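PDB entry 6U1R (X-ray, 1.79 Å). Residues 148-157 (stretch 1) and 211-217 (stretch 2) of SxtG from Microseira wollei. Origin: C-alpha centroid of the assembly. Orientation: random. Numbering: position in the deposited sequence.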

ATOM      1  N   GLU A 148      -5.623  -2.784  -2.232  1.00 11.77           N
ATOM      2  CA  GLU A 148      -5.810  -2.705  -0.787  1.00 12.47           C
ATOM      3  C   GLU A 148      -6.041  -1.254  -0.382  1.00 12.19           C
ATOM      4  O   GLU A 148      -5.200  -0.378  -0.642  1.00 12.65           O
ATOM      5  CB  GLU A 148      -4.614  -3.299  -0.038  1.00 12.58           C
ATOM      6  CG  GLU A 148      -4.272  -4.732  -0.507  1.00 13.85           C
ATOM      7  CD  GLU A 148      -3.418  -5.538   0.462  1.00 16.28           C
ATOM      8  OE1 GLU A 148      -3.019  -5.004   1.525  1.00 17.82           O
ATOM      9  OE2 GLU A 148      -3.142  -6.723   0.147  1.00 15.88           O
ATOM     10  N   ALA A 149      -7.176  -1.018   0.261  1.00 11.23           N
ATOM     11  CA  ALA A 149      -7.610   0.316   0.638  1.00 10.60           C
ATOM     12  C   ALA A 149      -6.758   0.894   1.770  1.00 12.68           C
ATOM     13  O   ALA A 149      -6.342   0.173   2.686  1.00 12.42           O
ATOM     14  CB  ALA A 149      -9.062   0.282   1.079  1.00 11.71           C
ATOM     15  N   PRO A 150      -6.535   2.214   1.757  1.00 11.75           N
ATOM     16  CA  PRO A 150      -5.864   2.870   2.891  1.00 12.86           C
ATOM     17  C   PRO A 150      -6.883   3.262   3.949  1.00 11.83           C
ATOM     18  O   PRO A 150      -7.423   4.368   3.900  1.00 13.13           O
ATOM     19  CB  PRO A 150      -5.212   4.094   2.243  1.00 11.96           C
ATOM     20  CG  PRO A 150      -6.183   4.467   1.116  1.00 13.45           C
ATOM     21  CD  PRO A 150      -6.849   3.165   0.674  1.00 12.50           C
ATOM     22  N   MET A 151      -7.176   2.366   4.879  1.00 12.39           N
ATOM     23  CA  MET A 151      -8.346   2.531   5.726  1.00 12.16           C
ATOM     24  C   MET A 151      -8.087   3.463   6.906  1.00 12.41           C
ATOM     25  O   MET A 151      -7.024   3.418   7.540  1.00 12.71           O
ATOM     26  CB  MET A 151      -8.817   1.160   6.216  1.00 12.97           C
ATOM     27  CG  MET A 151      -9.193   0.217   5.052  1.00 13.74           C
ATOM     28  SD  MET A 151      -9.785  -1.408   5.618  1.00 13.34           S
ATOM     29  CE  MET A 151     -11.475  -1.043   6.092  1.00 14.50           C
ATOM     30  N   ALA A 152      -9.081   4.306   7.205  1.00 11.41           N
ATOM     31  CA  ALA A 152      -8.933   5.307   8.271  1.00 14.41           C
ATOM     32  C   ALA A 152      -9.054   4.716   9.670  1.00 15.33           C
ATOM     33  O   ALA A 152      -8.572   5.329  10.638  1.00 13.64           O
ATOM     34  CB  ALA A 152      -9.977   6.415   8.101  1.00 14.78           C
ATOM     35  N   ASP A 153      -9.679   3.548   9.805  1.00 14.05           N
ATOM     36  CA  ASP A 153      -9.905   2.949  11.117  1.00 14.44           C
ATOM     37  C   ASP A 153      -8.651   2.200  11.570  1.00 14.95           C
ATOM     38  O   ASP A 153      -8.287   1.156  11.007  1.00 13.89           O
ATOM     39  CB  ASP A 153     -11.130   2.041  11.060  1.00 12.97           C
ATOM     40  CG  ASP A 153     -11.575   1.576  12.438  1.00 17.64           C
ATOM     41  OD1 ASP A 153     -10.695   1.392  13.304  1.00 15.72           O
ATOM     42  OD2 ASP A 153     -12.794   1.399  12.647  1.00 19.42           O
ATOM     43  N   ARG A 154      -7.977   2.755  12.587  1.00 14.60           N
ATOM     44  CA  ARG A 154      -6.763   2.161  13.132  1.00 15.12           C
ATOM     45  C   ARG A 154      -6.924   0.684  13.467  1.00 13.34           C
ATOM     46  O   ARG A 154      -5.998  -0.095  13.268  1.00 12.44           O
ATOM     47  CB  ARG A 154      -6.338   2.926  14.391  1.00 14.61           C
ATOM     48  CG  ARG A 154      -5.824   4.328  14.135  1.00 13.36           C
ATOM     49  CD  ARG A 154      -5.756   5.084  15.454  1.00 14.24           C
ATOM     50  NE  ARG A 154      -5.077   6.371  15.321  1.00 14.75           N
ATOM     51  CZ  ARG A 154      -5.204   7.372  16.186  1.00 17.77           C
ATOM     52  NH1 ARG A 154      -6.003   7.242  17.256  1.00 17.75           N
ATOM     53  NH2 ARG A 154      -4.524   8.499  15.992  1.00 17.73           N
ATOM     54  N   ASN A 155      -8.072   0.279  14.015  1.00 12.93           N
ATOM     55  CA  ASN A 155      -8.216  -1.124  14.393  1.00 14.69           C
ATOM     56  C   ASN A 155      -8.239  -2.055  13.191  1.00 14.63           C
ATOM     57  O   ASN A 155      -8.096  -3.270  13.362  1.00 14.54           O
ATOM     58  CB  ASN A 155      -9.478  -1.316  15.219  1.00 14.75           C
ATOM     59  CG  ASN A 155      -9.406  -0.616  16.549  1.00 15.92           C
ATOM     60  OD1 ASN A 155      -9.681   0.573  16.636  1.00 17.81           O
ATOM     61  ND2 ASN A 155      -9.006  -1.348  17.601  1.00 17.74           N
ATOM     62  N   ARG A 156      -8.437  -1.525  11.986  1.00 14.16           N
ATOM     63  CA  ARG A 156      -8.491  -2.337  10.774  1.00 13.60           C
ATOM     64  C   ARG A 156      -7.186  -2.310   9.978  1.00 13.27           C
ATOM     65  O   ARG A 156      -7.151  -2.797   8.851  1.00 12.35           O
ATOM     66  CB  ARG A 156      -9.682  -1.870   9.916  1.00 13.27           C
ATOM     67  CG  ARG A 156     -10.975  -1.736  10.725  1.00 14.05           C
ATOM     68  CD  ARG A 156     -12.190  -1.474   9.850  1.00 14.98           C
ATOM     69  NE  ARG A 156     -12.611  -2.663   9.111  1.00 13.25           N
ATOM     70  CZ  ARG A 156     -13.720  -2.736   8.385  1.00 15.01           C
ATOM     71  NH1 ARG A 156     -14.523  -1.689   8.297  1.00 12.86           N
ATOM     72  NH2 ARG A 156     -14.038  -3.873   7.774  1.00 14.67           N
ATOM     73  N   TYR A 157      -6.092  -1.826  10.582  1.00 13.44           N
ATOM     74  CA  TYR A 157      -4.813  -1.633   9.895  1.00 12.87           C
ATOM     75  C   TYR A 157      -4.283  -2.913   9.264  1.00 12.10           C
ATOM     76  O   TYR A 157      -3.577  -2.862   8.245  1.00 14.50           O
ATOM     77  CB  TYR A 157      -3.785  -1.141  10.908  1.00 14.47           C
ATOM     78  CG  TYR A 157      -2.747  -0.139  10.432  1.00 14.69           C
ATOM     79  CD1 TYR A 157      -3.119   1.062   9.852  1.00 13.83           C
ATOM     80  CD2 TYR A 157      -1.402  -0.365  10.662  1.00 16.15           C
ATOM     81  CE1 TYR A 157      -2.165   1.995   9.486  1.00 14.22           C
ATOM     82  CE2 TYR A 157      -0.450   0.543  10.311  1.00 16.17           C
ATOM     83  CZ  TYR A 157      -0.830   1.733   9.735  1.00 16.11           C
ATOM     84  OH  TYR A 157       0.173   2.620   9.398  1.00 16.76           O
ATOM     85  N   GLU A 211      -4.276  13.106   5.180  1.00 13.69           N
ATOM     86  CA  GLU A 211      -3.662  12.116   4.305  1.00 13.82           C
ATOM     87  C   GLU A 211      -4.749  11.308   3.606  1.00 13.00           C
ATOM     88  O   GLU A 211      -5.901  11.298   4.047  1.00 12.79           O
ATOM     89  CB  GLU A 211      -2.731  11.185   5.086  1.00 14.60           C
ATOM     90  CG  GLU A 211      -3.479  10.213   5.963  1.00 14.59           C
ATOM     91  CD  GLU A 211      -2.566   9.494   6.925  1.00 13.69           C
ATOM     92  OE1 GLU A 211      -1.380   9.242   6.585  1.00 13.87           O
ATOM     93  OE2 GLU A 211      -3.061   9.198   8.026  1.00 14.24           O
ATOM     94  N   PRO A 212      -4.407  10.601   2.524  1.00 12.86           N
ATOM     95  CA  PRO A 212      -5.429   9.845   1.773  1.00 12.94           C
ATOM     96  C   PRO A 212      -5.954   8.652   2.562  1.00 12.97           C
ATOM     97  O   PRO A 212      -5.174   7.782   2.958  1.00 12.10           O
ATOM     98  CB  PRO A 212      -4.678   9.382   0.519  1.00 14.09           C
ATOM     99  CG  PRO A 212      -3.461  10.213   0.418  1.00 15.31           C
ATOM    100  CD  PRO A 212      -3.126  10.690   1.798  1.00 14.00           C
ATOM    101  N   THR A 213      -7.281   8.584   2.748  1.00 12.05           N
ATOM    102  CA  THR A 213      -7.937   7.404   3.309  1.00 11.39           C
ATOM    103  C   THR A 213      -9.232   7.128   2.555  1.00 13.04           C
ATOM    104  O   THR A 213      -9.952   8.055   2.148  1.00 11.66           O
ATOM    105  CB  THR A 213      -8.253   7.516   4.834  1.00 11.90           C
ATOM    106  OG1 THR A 213      -9.100   8.642   5.112  1.00 15.20           O
ATOM    107  CG2 THR A 213      -6.982   7.625   5.649  1.00 13.07           C
ATOM    108  N   PHE A 214      -9.502   5.844   2.344  1.00 12.63           N
ATOM    109  CA  PHE A 214     -10.825   5.425   1.896  1.00 11.86           C
ATOM    110  C   PHE A 214     -11.043   3.961   2.244  1.00 13.84           C
ATOM    111  O   PHE A 214     -10.091   3.182   2.383  1.00 12.68           O
ATOM    112  CB  PHE A 214     -11.033   5.660   0.381  1.00 11.77           C
ATOM    113  CG  PHE A 214     -10.192   4.791  -0.531  1.00 13.05           C
ATOM    114  CD1 PHE A 214     -10.611   3.505  -0.867  1.00 12.32           C
ATOM    115  CD2 PHE A 214      -9.009   5.268  -1.084  1.00 13.41           C
ATOM    116  CE1 PHE A 214      -9.862   2.721  -1.713  1.00 14.12           C
ATOM    117  CE2 PHE A 214      -8.252   4.479  -1.949  1.00 14.05           C
ATOM    118  CZ  PHE A 214      -8.675   3.212  -2.265  1.00 14.40           C
ATOM    119  N   ASP A 215     -12.320   3.616   2.414  1.00 12.37           N
ATOM    120  CA  ASP A 215     -12.778   2.234   2.457  1.00 12.41           C
ATOM    121  C   ASP A 215     -13.315   1.866   1.078  1.00 13.42           C
ATOM    122  O   ASP A 215     -14.014   2.663   0.434  1.00 11.06           O
ATOM    123  CB  ASP A 215     -13.900   2.041   3.480  1.00 12.22           C
ATOM    124  CG  ASP A 215     -13.406   1.958   4.919  1.00 13.44           C
ATOM    125  OD1 ASP A 215     -12.268   2.381   5.199  1.00 12.29           O
ATOM    126  OD2 ASP A 215     -14.178   1.473   5.771  1.00 14.39           O
ATOM    127  N   ALA A 216     -13.037   0.640   0.644  1.00 12.52           N
ATOM    128  CA  ALA A 216     -13.458   0.251  -0.695  1.00 12.52           C
ATOM    129  C   ALA A 216     -14.975   0.256  -0.819  1.00 13.01           C
ATOM    130  O   ALA A 216     -15.516   0.513  -1.901  1.00 13.22           O
ATOM    131  CB  ALA A 216     -12.884  -1.127  -1.028  1.00 13.15           C
ATOM    132  N   ALA A 217     -15.678  -0.005   0.274  1.00 11.50           N
ATOM    133  CA  ALA A 217     -17.131  -0.096   0.211  1.00 12.45           C
ATOM    134  C   ALA A 217     -17.818   1.264   0.173  1.00 11.84           C
ATOM    135  O   ALA A 217     -19.057   1.307   0.120  1.00 12.28           O
ATOM    136  CB  ALA A 217     -17.648  -0.907   1.395  1.00 13.16           C
TER
HETATM  137  O   HOH W   1     -11.525   2.411   7.907  1.00 14.31           O
HETATM  138  O   HOH W   2     -13.924   1.143   8.471  1.00 13.79           O

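What does Ala-149 find when it reaches the second stretch? Its CA-to-CB bond points toward that stretch, and the methyl meets both backbone and ring of Phe-214: Ala-149 CB lies 3.3 Å from Phe-214 O and 3.8 Å from Phe-214 CE1. The contact with the ring is apolar.

Why is Pro-150 the centre of the contact? It loses more surface to the other stretch than any other residue here, and it engages Phe-214 in two ways. Both backbones are loop at this point, with Pro-150 CA 5.0 Å from Thr-213 CA and Met-151 CA 5.4 Å from Phe-214 CA. Pro-150 CD lies over one face of the Phe-214 ring, 3.4 Å from its centroid and 19° off the normal, a CH-pi contact in which a C-H bond next to the proline nitrogen meets the pi cloud. Its carbonyl accepts the one direct hydrogen bond between the stretches, from Phe-214 N to Pro-150 O at 3.0 Å. The same oxygen receives a CA-H...O contact from Thr-213, with Thr-213 CA 3.1 Å from Pro-150 O.

How do Met-151 and Ala-152 continue the packing? The CA-to-CB bond of Met-151 points away overall, yet the chain's end comes back, bringing Met-151 CE within 3.6 Å of Asp-215 OD1. Ala-152 sets its methyl beside Thr-213, with Ala-152 CB 3.8 Å from Thr-213 OG1.

What ties Asp-215 to Asp-153 and Arg-156? Water does. Water 1 accepts from Asp-153 N (2.9 Å) and donates to Asp-215 OD1 (2.8 Å); water 2 accepts from Arg-156 NH1 (2.9 Å) and donates to Asp-215 OD2 (2.7 Å). Directly, Arg-156 NH1 and Asp-215 OD2 stand 4.1 Å apart, with the oxygen well out of the guanidinium plane, so opposite charges attract without a salt bridge.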